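Local coordinates for protein dioxygenase (Pseudomonas brassicacearum, PDB 5V2D) that probably cleaves the central double bond of lignin-derived stilbenes with molecular oxygen, using a bound iron ion, as lignostilbene dioxygenases do, at residues V45-P55 and I481-R489; S432-I441 and G452-A462. One frame throughout, in Å; residues are numbered along the deposited sequence.

Contact 1: residues V45-P55 and I481-R489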
loop_
_atom_site.group_PDB
_atom_site.type_symbol
_atom_site.label_atom_id
_atom_site.label_comp_id
_atom_site.label_asym_id
_atom_site.label_seq_id
_atom_site.Cartn_x
_atom_site.Cartn_y
_atom_site.Cartn_z
ATOM N N VAL A 45 -21.330 -9.372 7.500
ATOM C CA VAL A 45 -22.610 -8.843 7.022
ATOM C C VAL A 45 -23.013 -9.661 5.799
ATOM O O VAL A 45 -22.318 -9.655 4.799
ATOM C CB VAL A 45 -22.517 -7.360 6.667
ATOM C CG1 VAL A 45 -23.932 -6.763 6.430
ATOM C CG2 VAL A 45 -21.894 -6.590 7.791
ATOM N N PHE A 46 -24.077 -10.443 5.922
ATOM C CA PHE A 46 -24.383 -11.524 4.984
ATOM C C PHE A 46 -24.840 -10.972 3.607
ATOM O O PHE A 46 -24.658 -11.633 2.582
ATOM C CB PHE A 46 -25.461 -12.421 5.584
ATOM C CG PHE A 46 -25.649 -13.731 4.878
ATOM C CD1 PHE A 46 -24.799 -14.842 5.148
ATOM C CD2 PHE A 46 -26.653 -13.874 3.898
ATOM C CE1 PHE A 46 -24.967 -16.022 4.410
ATOM C CE2 PHE A 46 -26.805 -15.076 3.183
ATOM C CZ PHE A 46 -25.977 -16.138 3.436
ATOM N N ASP A 47 -25.482 -9.808 3.629
ATOM C CA ASP A 47 -25.984 -9.216 2.397
ATOM C C ASP A 47 -26.027 -7.718 2.546
ATOM O O ASP A 47 -26.501 -7.163 3.574
ATOM C CB ASP A 47 -27.440 -9.715 2.086
ATOM C CG ASP A 47 -27.875 -9.338 0.653
ATOM O OD1 ASP A 47 -27.217 -9.766 -0.344
ATOM O OD2 ASP A 47 -28.859 -8.634 0.597
ATOM N N LEU A 48 -25.462 -7.041 1.557
ATOM C CA LEU A 48 -25.327 -5.587 1.640
ATOM C C LEU A 48 -26.377 -4.929 0.751
ATOM O O LEU A 48 -26.602 -5.415 -0.330
ATOM C CB LEU A 48 -23.942 -5.183 1.276
ATOM C CG LEU A 48 -22.844 -5.631 2.255
ATOM C CD1 LEU A 48 -21.464 -5.506 1.666
ATOM C CD2 LEU A 48 -22.867 -4.841 3.562
ATOM N N GLU A 49 -26.966 -3.850 1.223
ATOM C CA GLU A 49 -27.911 -3.034 0.438
ATOM C C GLU A 49 -27.181 -2.370 -0.698
ATOM O O GLU A 49 -26.080 -1.784 -0.475
ATOM C CB GLU A 49 -28.468 -1.849 1.228
ATOM C CG GLU A 49 -29.456 -2.170 2.299
ATOM C CD GLU A 49 -30.147 -0.911 2.840
ATOM O OE1 GLU A 49 -29.537 -0.286 3.731
ATOM O OE2 GLU A 49 -31.255 -0.506 2.303
ATOM N N ILE A 50 -27.790 -2.344 -1.890
ATOM C CA ILE A 50 -27.193 -1.742 -3.045
ATOM C C ILE A 50 -28.134 -0.721 -3.676
ATOM O O ILE A 50 -29.277 -1.047 -3.942
ATOM C CB ILE A 50 -26.873 -2.825 -4.084
ATOM C CG1 ILE A 50 -25.983 -3.910 -3.452
ATOM C CG2 ILE A 50 -26.186 -2.237 -5.341
ATOM C CD1 ILE A 50 -25.663 -4.982 -4.449
ATOM N N GLU A 51 -27.693 0.507 -3.880
ATOM C CA GLU A 51 -28.409 1.537 -4.586
ATOM C C GLU A 51 -27.890 1.466 -5.991
ATOM O O GLU A 51 -26.661 1.415 -6.215
ATOM C CB GLU A 51 -28.115 2.904 -3.920
ATOM C CG GLU A 51 -28.758 4.092 -4.637
ATOM C CD GLU A 51 -28.401 5.498 -4.098
ATOM O OE1 GLU A 51 -28.743 6.428 -4.840
ATOM O OE2 GLU A 51 -27.873 5.727 -2.954
ATOM N N GLY A 52 -28.804 1.534 -6.975
ATOM C CA GLY A 52 -28.376 1.497 -8.386
ATOM C C GLY A 52 -28.451 0.075 -8.848
ATOM O O GLY A 52 -29.296 -0.625 -8.393
ATOM N N VAL A 53 -27.593 -0.373 -9.738
ATOM C CA VAL A 53 -27.646 -1.709 -10.322
ATOM C C VAL A 53 -26.258 -2.284 -10.427
ATOM O O VAL A 53 -25.376 -1.740 -11.159
ATOM C CB VAL A 53 -28.192 -1.622 -11.796
ATOM C CG1 VAL A 53 -28.329 -3.034 -12.346
ATOM C CG2 VAL A 53 -29.559 -0.896 -11.790
ATOM N N LEU A 54 -26.005 -3.347 -9.676
ATOM C CA LEU A 54 -24.708 -3.970 -9.708
ATOM C C LEU A 54 -24.670 -4.954 -10.787
ATOM O O LEU A 54 -25.459 -5.867 -10.772
ATOM C CB LEU A 54 -24.432 -4.671 -8.353
ATOM C CG LEU A 54 -23.175 -5.459 -8.253
ATOM C CD1 LEU A 54 -22.069 -4.429 -8.191
ATOM C CD2 LEU A 54 -23.123 -6.256 -6.992
ATOM N N PRO A 55 -23.689 -4.859 -11.703
ATOM C CA PRO A 55 -23.659 -5.877 -12.779
ATOM C C PRO A 55 -23.562 -7.252 -12.235
ATOM O O PRO A 55 -22.671 -7.570 -11.394
ATOM C CB PRO A 55 -22.424 -5.529 -13.561
ATOM C CG PRO A 55 -22.285 -4.063 -13.346
ATOM C CD PRO A 55 -22.691 -3.816 -11.904
ATOM N N ILE A 481 -22.338 3.337 -10.876
ATOM C CA ILE A 481 -23.456 2.606 -11.342
ATOM C C ILE A 481 -24.123 1.872 -10.167
ATOM O O ILE A 481 -25.286 1.503 -10.247
ATOM C CB ILE A 481 -23.063 1.637 -12.479
ATOM C CG1 ILE A 481 -22.118 0.524 -11.989
ATOM C CG2 ILE A 481 -22.595 2.489 -13.653
ATOM C CD1 ILE A 481 -21.653 -0.384 -13.057
ATOM N N ALA A 482 -23.374 1.649 -9.093
ATOM C CA ALA A 482 -23.885 0.978 -7.892
ATOM C C ALA A 482 -23.154 1.490 -6.676
ATOM O O ALA A 482 -21.960 1.757 -6.727
ATOM C CB ALA A 482 -23.716 -0.514 -7.989
ATOM N N ARG A 483 -23.891 1.716 -5.611
ATOM C CA ARG A 483 -23.339 2.066 -4.299
ATOM C C ARG A 483 -23.736 1.007 -3.307
ATOM O O ARG A 483 -24.922 0.789 -3.061
ATOM C CB ARG A 483 -23.849 3.407 -3.798
ATOM C CG ARG A 483 -23.545 4.595 -4.734
ATOM C CD ARG A 483 -24.147 5.819 -4.132
ATOM N NE ARG A 483 -23.912 7.048 -4.847
ATOM C CZ ARG A 483 -23.103 8.022 -4.429
ATOM N NH1 ARG A 483 -22.386 7.968 -3.324
ATOM N NH2 ARG A 483 -22.963 9.074 -5.152
ATOM N N ILE A 484 -22.727 0.320 -2.771
ATOM C CA ILE A 484 -22.954 -0.764 -1.812
ATOM C C ILE A 484 -22.825 -0.202 -0.397
ATOM O O ILE A 484 -21.730 0.211 0.016
ATOM C CB ILE A 484 -21.976 -1.904 -2.085
ATOM C CG1 ILE A 484 -22.151 -2.403 -3.524
ATOM C CG2 ILE A 484 -22.142 -3.005 -1.099
ATOM C CD1 ILE A 484 -20.832 -3.061 -3.978
ATOM N N ARG A 485 -23.947 -0.146 0.345
ATOM C CA ARG A 485 -23.941 0.550 1.626
ATOM C C ARG A 485 -23.374 -0.421 2.681
ATOM O O ARG A 485 -23.663 -1.599 2.643
ATOM C CB ARG A 485 -25.328 0.975 2.043
ATOM C CG ARG A 485 -25.928 2.084 1.194
ATOM C CD ARG A 485 -27.214 2.613 1.901
ATOM N NE ARG A 485 -27.941 3.434 0.937
ATOM C CZ ARG A 485 -28.895 3.026 0.110
ATOM N NH1 ARG A 485 -29.361 1.786 0.143
ATOM N NH2 ARG A 485 -29.452 3.914 -0.708
ATOM N N ILE A 486 -22.521 0.088 3.526
ATOM C CA ILE A 486 -21.891 -0.696 4.626
ATOM C C ILE A 486 -22.495 -0.125 5.885
ATOM O O ILE A 486 -22.516 1.088 6.073
ATOM C CB ILE A 486 -20.379 -0.526 4.583
ATOM C CG1 ILE A 486 -19.871 -1.040 3.237
ATOM C CG2 ILE A 486 -19.730 -1.429 5.633
ATOM C CD1 ILE A 486 -18.629 -0.397 2.808
ATOM N N PRO A 487 -22.969 -0.989 6.795
ATOM C CA PRO A 487 -23.676 -0.510 7.949
ATOM C C PRO A 487 -22.817 0.021 9.101
ATOM O O PRO A 487 -23.340 0.368 10.175
ATOM C CB PRO A 487 -24.416 -1.751 8.390
ATOM C CG PRO A 487 -23.615 -2.873 7.912
ATOM C CD PRO A 487 -23.105 -2.432 6.611
ATOM N N PHE A 488 -21.523 0.045 8.899
ATOM C CA PHE A 488 -20.581 0.645 9.818
ATOM C C PHE A 488 -19.493 1.320 9.057
ATOM O O PHE A 488 -19.268 1.009 7.912
ATOM C CB PHE A 488 -19.996 -0.407 10.858
ATOM C CG PHE A 488 -19.183 -1.502 10.224
ATOM C CD1 PHE A 488 -17.850 -1.354 10.028
ATOM C CD2 PHE A 488 -19.758 -2.695 9.871
ATOM C CE1 PHE A 488 -17.062 -2.391 9.418
ATOM C CE2 PHE A 488 -19.016 -3.690 9.188
ATOM C CZ PHE A 488 -17.669 -3.514 8.986
ATOM N N ARG A 489 -18.851 2.265 9.716
ATOM C CA ARG A 489 -17.741 3.027 9.144
ATOM C C ARG A 489 -16.455 2.170 8.960
ATOM O O ARG A 489 -15.953 1.543 9.906
ATOM C CB ARG A 489 -17.366 4.187 10.068
ATOM C CG ARG A 489 -16.205 5.041 9.584
ATOM C CD ARG A 489 -15.887 6.102 10.655
ATOM N NE ARG A 489 -15.544 5.488 11.920
ATOM C CZ ARG A 489 -14.316 5.126 12.277
ATOM N NH1 ARG A 489 -13.208 5.413 11.550
ATOM N NH2 ARG A 489 -14.199 4.531 13.494
HETATM O O HOH W 1 -25.946 -2.777 3.792
#

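Contact 2: residues S432-I441 and G452-A462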
loop_
_atom_site.group_PDB
_atom_site.type_symbol
_atom_site.label_atom_id
_atom_site.label_comp_id
_atom_site.label_asym_id
_atom_site.label_seq_id
_atom_site.Cartn_x
_atom_site.Cartn_y
_atom_site.Cartn_z
ATOM N N SER A 432 -18.371 16.026 0.750
ATOM C CA SER A 432 -18.192 15.268 1.995
ATOM C C SER A 432 -17.730 13.870 1.794
ATOM O O SER A 432 -18.015 13.049 2.610
ATOM C CB SER A 432 -19.501 15.195 2.784
ATOM O OG SER A 432 -20.137 16.433 2.730
ATOM N N GLY A 433 -16.978 13.667 0.739
ATOM C CA GLY A 433 -16.551 12.376 0.286
ATOM C C GLY A 433 -15.079 12.319 -0.051
ATOM O O GLY A 433 -14.520 13.239 -0.584
ATOM N N CYS A 434 -14.449 11.178 0.263
ATOM C CA CYS A 434 -13.143 10.875 -0.237
ATOM C C CYS A 434 -12.954 9.374 -0.332
ATOM O O CYS A 434 -13.802 8.592 0.110
ATOM C CB CYS A 434 -12.076 11.499 0.676
ATOM S SG CYS A 434 -12.116 10.883 2.386
ATOM N N PHE A 435 -11.872 8.998 -0.984
ATOM C CA PHE A 435 -11.694 7.643 -1.447
ATOM C C PHE A 435 -10.555 6.881 -0.753
ATOM O O PHE A 435 -9.610 7.453 -0.287
ATOM C CB PHE A 435 -11.386 7.648 -2.907
ATOM C CG PHE A 435 -12.508 8.230 -3.756
ATOM C CD1 PHE A 435 -13.599 7.481 -4.102
ATOM C CD2 PHE A 435 -12.384 9.528 -4.257
ATOM C CE1 PHE A 435 -14.617 8.033 -4.869
ATOM C CE2 PHE A 435 -13.393 10.079 -5.019
ATOM C CZ PHE A 435 -14.517 9.303 -5.326
ATOM N N GLN A 436 -10.693 5.560 -0.816
ATOM C CA GLN A 436 -9.622 4.618 -0.486
ATOM C C GLN A 436 -9.184 3.968 -1.799
ATOM O O GLN A 436 -9.766 4.198 -2.908
ATOM C CB GLN A 436 -10.029 3.604 0.545
ATOM C CG GLN A 436 -10.726 4.226 1.748
ATOM C CD GLN A 436 -10.785 3.279 2.961
ATOM O OE1 GLN A 436 -10.115 2.281 2.999
ATOM N NE2 GLN A 436 -11.699 3.580 3.920
ATOM N N GLU A 437 -8.080 3.234 -1.721
ATOM C CA GLU A 437 -7.459 2.687 -2.912
ATOM C C GLU A 437 -8.415 1.894 -3.806
ATOM O O GLU A 437 -9.092 0.961 -3.343
ATOM C CB GLU A 437 -6.320 1.749 -2.564
ATOM C CG GLU A 437 -5.592 1.230 -3.817
ATOM C CD GLU A 437 -4.524 0.166 -3.514
ATOM O OE1 GLU A 437 -4.931 -0.949 -3.142
ATOM O OE2 GLU A 437 -3.301 0.387 -3.691
ATOM N N PRO A 438 -8.410 2.175 -5.113
ATOM C CA PRO A 438 -9.301 1.425 -5.975
ATOM C C PRO A 438 -8.737 0.124 -6.522
ATOM O O PRO A 438 -7.538 -0.046 -6.654
ATOM C CB PRO A 438 -9.520 2.456 -7.151
ATOM C CG PRO A 438 -8.172 3.099 -7.286
ATOM C CD PRO A 438 -7.714 3.274 -5.810
ATOM N N ILE A 439 -9.652 -0.759 -6.938
ATOM C CA ILE A 439 -9.318 -1.883 -7.779
ATOM C C ILE A 439 -10.000 -1.727 -9.138
ATOM O O ILE A 439 -10.983 -0.986 -9.300
ATOM C CB ILE A 439 -9.728 -3.213 -7.222
ATOM C CG1 ILE A 439 -11.185 -3.175 -6.702
ATOM C CG2 ILE A 439 -8.794 -3.633 -6.087
ATOM C CD1 ILE A 439 -11.820 -4.544 -6.660
ATOM N N PHE A 440 -9.469 -2.463 -10.115
ATOM C CA PHE A 440 -10.046 -2.551 -11.437
ATOM C C PHE A 440 -10.505 -3.983 -11.713
ATOM O O PHE A 440 -9.757 -4.924 -11.444
ATOM C CB PHE A 440 -9.098 -2.087 -12.516
ATOM C CG PHE A 440 -9.562 -2.403 -13.894
ATOM C CD1 PHE A 440 -10.548 -1.626 -14.473
ATOM C CD2 PHE A 440 -9.077 -3.504 -14.597
ATOM C CE1 PHE A 440 -11.055 -1.946 -15.768
ATOM C CE2 PHE A 440 -9.568 -3.779 -15.868
ATOM C CZ PHE A 440 -10.539 -3.009 -16.441
ATOM N N ILE A 441 -11.717 -4.118 -12.264
ATOM C CA ILE A 441 -12.263 -5.413 -12.581
ATOM C C ILE A 441 -12.582 -5.419 -14.095
ATOM O O ILE A 441 -13.408 -4.642 -14.521
ATOM C CB ILE A 441 -13.576 -5.666 -11.809
ATOM C CG1 ILE A 441 -13.316 -5.631 -10.324
ATOM C CG2 ILE A 441 -14.163 -7.018 -12.204
ATOM C CD1 ILE A 441 -14.556 -5.787 -9.424
ATOM N N GLY A 452 -13.844 -1.920 -17.947
ATOM C CA GLY A 452 -14.498 -2.634 -16.896
ATOM C C GLY A 452 -14.965 -1.726 -15.784
ATOM O O GLY A 452 -15.472 -0.657 -16.032
ATOM N N TYR A 453 -14.815 -2.188 -14.549
ATOM C CA TYR A 453 -15.376 -1.525 -13.391
ATOM C C TYR A 453 -14.262 -1.046 -12.459
ATOM O O TYR A 453 -13.275 -1.749 -12.269
ATOM C CB TYR A 453 -16.310 -2.500 -12.699
ATOM C CG TYR A 453 -17.360 -3.063 -13.642
ATOM C CD1 TYR A 453 -17.301 -4.387 -14.088
ATOM C CD2 TYR A 453 -18.370 -2.244 -14.161
ATOM C CE1 TYR A 453 -18.218 -4.899 -14.998
ATOM C CE2 TYR A 453 -19.278 -2.745 -15.090
ATOM C CZ TYR A 453 -19.187 -4.095 -15.482
ATOM O OH TYR A 453 -20.131 -4.633 -16.344
ATOM N N VAL A 454 -14.445 0.099 -11.878
ATOM C CA VAL A 454 -13.518 0.595 -10.858
ATOM C C VAL A 454 -14.273 0.586 -9.549
ATOM O O VAL A 454 -15.402 1.149 -9.441
ATOM C CB VAL A 454 -13.110 2.018 -11.185
ATOM C CG1 VAL A 454 -12.104 2.557 -10.201
ATOM C CG2 VAL A 454 -12.440 2.040 -12.586
ATOM N N VAL A 455 -13.683 -0.038 -8.527
ATOM C CA VAL A 455 -14.364 -0.253 -7.275
ATOM C C VAL A 455 -13.488 0.337 -6.161
ATOM O O VAL A 455 -12.270 0.116 -6.122
ATOM C CB VAL A 455 -14.609 -1.712 -7.041
ATOM C CG1 VAL A 455 -15.330 -1.918 -5.669
ATOM C CG2 VAL A 455 -15.438 -2.302 -8.176
ATOM N N ALA A 456 -14.084 1.095 -5.274
ATOM C CA ALA A 456 -13.350 1.700 -4.187
ATOM C C ALA A 456 -14.243 2.032 -3.030
ATOM O O ALA A 456 -15.427 2.314 -3.223
ATOM C CB ALA A 456 -12.687 3.012 -4.647
ATOM N N LEU A 457 -13.693 2.066 -1.847
ATOM C CA LEU A 457 -14.422 2.583 -0.727
ATOM C C LEU A 457 -14.496 4.087 -0.809
ATOM O O LEU A 457 -13.498 4.781 -1.081
ATOM C CB LEU A 457 -13.741 2.228 0.620
ATOM C CG LEU A 457 -13.982 0.757 1.074
ATOM C CD1 LEU A 457 -13.085 0.496 2.258
ATOM C CD2 LEU A 457 -15.418 0.464 1.452
ATOM N N LEU A 458 -15.702 4.561 -0.544
ATOM C CA LEU A 458 -16.026 5.966 -0.442
ATOM C C LEU A 458 -16.370 6.246 1.022
ATOM O O LEU A 458 -17.258 5.637 1.612
ATOM C CB LEU A 458 -17.209 6.318 -1.373
ATOM C CG LEU A 458 -17.817 7.747 -1.213
ATOM C CD1 LEU A 458 -16.803 8.742 -1.660
ATOM C CD2 LEU A 458 -19.129 7.879 -2.007
ATOM N N ASN A 459 -15.608 7.157 1.602
ATOM C CA ASN A 459 -15.768 7.590 2.956
ATOM C C ASN A 459 -16.623 8.874 2.902
ATOM O O ASN A 459 -16.166 9.877 2.353
ATOM C CB ASN A 459 -14.414 7.932 3.632
ATOM C CG ASN A 459 -13.339 6.914 3.375
ATOM O OD1 ASN A 459 -13.540 5.748 3.661
ATOM N ND2 ASN A 459 -12.194 7.373 2.683
ATOM N N LEU A 460 -17.789 8.835 3.522
ATOM C CA LEU A 460 -18.670 9.979 3.604
ATOM C C LEU A 460 -18.385 10.548 4.968
ATOM O O LEU A 460 -18.949 10.114 5.982
ATOM C CB LEU A 460 -20.109 9.555 3.451
ATOM C CG LEU A 460 -20.801 9.360 2.091
ATOM C CD1 LEU A 460 -20.174 10.076 0.944
ATOM C CD2 LEU A 460 -20.888 7.906 1.730
ATOM N N ILE A 461 -17.447 11.462 5.009
ATOM C CA ILE A 461 -16.782 11.755 6.253
ATOM C C ILE A 461 -17.516 12.692 7.168
ATOM O O ILE A 461 -17.228 12.669 8.372
ATOM C CB ILE A 461 -15.353 12.228 6.063
ATOM C CG1 ILE A 461 -15.227 13.447 5.210
ATOM C CG2 ILE A 461 -14.506 11.151 5.454
ATOM C CD1 ILE A 461 -13.773 13.903 5.107
ATOM N N ALA A 462 -18.487 13.449 6.658
ATOM C CA ALA A 462 -19.347 14.246 7.526
ATOM C C ALA A 462 -20.342 13.349 8.200
ATOM O O ALA A 462 -20.674 13.602 9.322
ATOM C CB ALA A 462 -20.076 15.314 6.714
HETATM O O HOH W 2 -20.475 12.874 4.693
HETATM O O HOH W 3 -11.052 0.944 -1.407
#

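Contact 1: residues V45-P55 and I481-R489
Glu51 and Arg483 form an antiparallel hydrogen-bonded pair, 2.9 Å from Arg483 N to Glu51 O, and non-hydrogen-bonded pairs flank it at Ile50 with Ile484 and Gly52 with Ala482. Two further backbone bonds, Arg485 N to Glu49 O and Val53 N to Ile481 O, extend the pairing at its ends. Gly52 suits its place: its backbone angles, and the Ile481 carbonyl close by, leave no room for a CB. The guanidinium of Arg485 lies between two acids. Its NH2 makes a salt bridge of 3.3 Å with Glu51 OE2, the carboxylate and guanidinium planes 23° apart. Its NH1 reaches Glu49 OE2 over a long 3.7 Å. The chain of Arg485 is extended from CG to NE, carrying the charge to both acids. Arg483 runs alongside Glu51, but its NH1 pairs with Glu467 on the next strand. Glu51 and Arg483 share one face; Ile50 and Ile484 share the other, side by side, CG1 to CG1 at 4.1 Å. Beyond the paired strand, Leu48 crosses Ile484 at about a right angle, its CB 3.7 Å from Ile484 CG2. Leu48 CD2 meets Pro487 CD at 3.9 Å. Val45 CG2 comes up to Pro487 CG, 4.1 Å away. At the far end Ile481 CD1 packs across the ring of Pro55, 3.7 Å from its CG. A water links Glu49 N to Arg485 O. A classic beta bulge places Ile481 and Ala482 opposite the single residue Val470. Strand 50-52 is an outer strand of a five-stranded antiparallel sheet, one blade of the seven-bladed beta-propeller typical of carotenoid cleavage oxygenases.

Contact 2: residues S432-I441 and G452-A462
Gln436 and Asn459 cross at about a right angle, their amide planes 35° apart. Gln436 NE2 gives a nearly straight bond of 2.9 Å to Asn459 OD1, in the carbonyl plane and on a lone pair. The other end of the Asn459 amide points its ND2 at Cys434 SG, 3.5 Å away and close to the amide plane. Cys434 SG sits between its own backbone N and carbonyl carbon (chi1 61°), where it meets both this amide and Ile461 CG2. Both ends of the Asn459 amide are thus held, which fixes its rotation. With an alanine here, Gln436 NE2 would probably lose this acceptor and Cys434 SG its donor. Gln436 is also tied outside the pair, NE2 to Arg491 O and OE1 to Ser493 OG. Leu457 crosses it obliquely, its CD1 3.5 Å from Gln436 OE1. Further along, Ile439 and Val455 lie side by side, Ile439 CG1 at 3.7 Å from Val455 CB. Ile441 CD1 reaches Val455 CG2 at 3.8 Å. On the opposite face the Phe440 ring turns its edge to Gly452, CE1 3.5 Å from Gly452 N. Phe435 CE1 touches Leu458 CD1 at 3.9 Å. Between the two paired runs the register shifts by one residue, and a water bridges Glu437 O and Leu457 N. The two strands form a beta hairpin. Strand 465-472 continues the sheet beyond 452-460. Helix 33-36 packs on Cys434, Asn459 and Ile461, and strand 60-67 meets Gln436, Ile439 and Leu457.

In the fold
Contacts 1 and 2 belong to the same five-stranded antiparallel sheet. Strand 465-472 lies between them, and their centres are about 13 Å apart. Contact 1 joins residues near the start of the chain to residues near its end, and the hairpin of contact 2 falls within that span. Side chains also meet directly: Ile486 CD1 is 3.6 Å from Leu457 CD2, and Pro55 CB is 3.7 Å from Tyr453 OH. Contact 2 is the one close to the metal. The side chain of Glu437 is about 7 Å from the iron, and it hydrogen-bonds His495, one of the four iron ligands with His188, His239 and His304. Glu437 is therefore a second-shell residue.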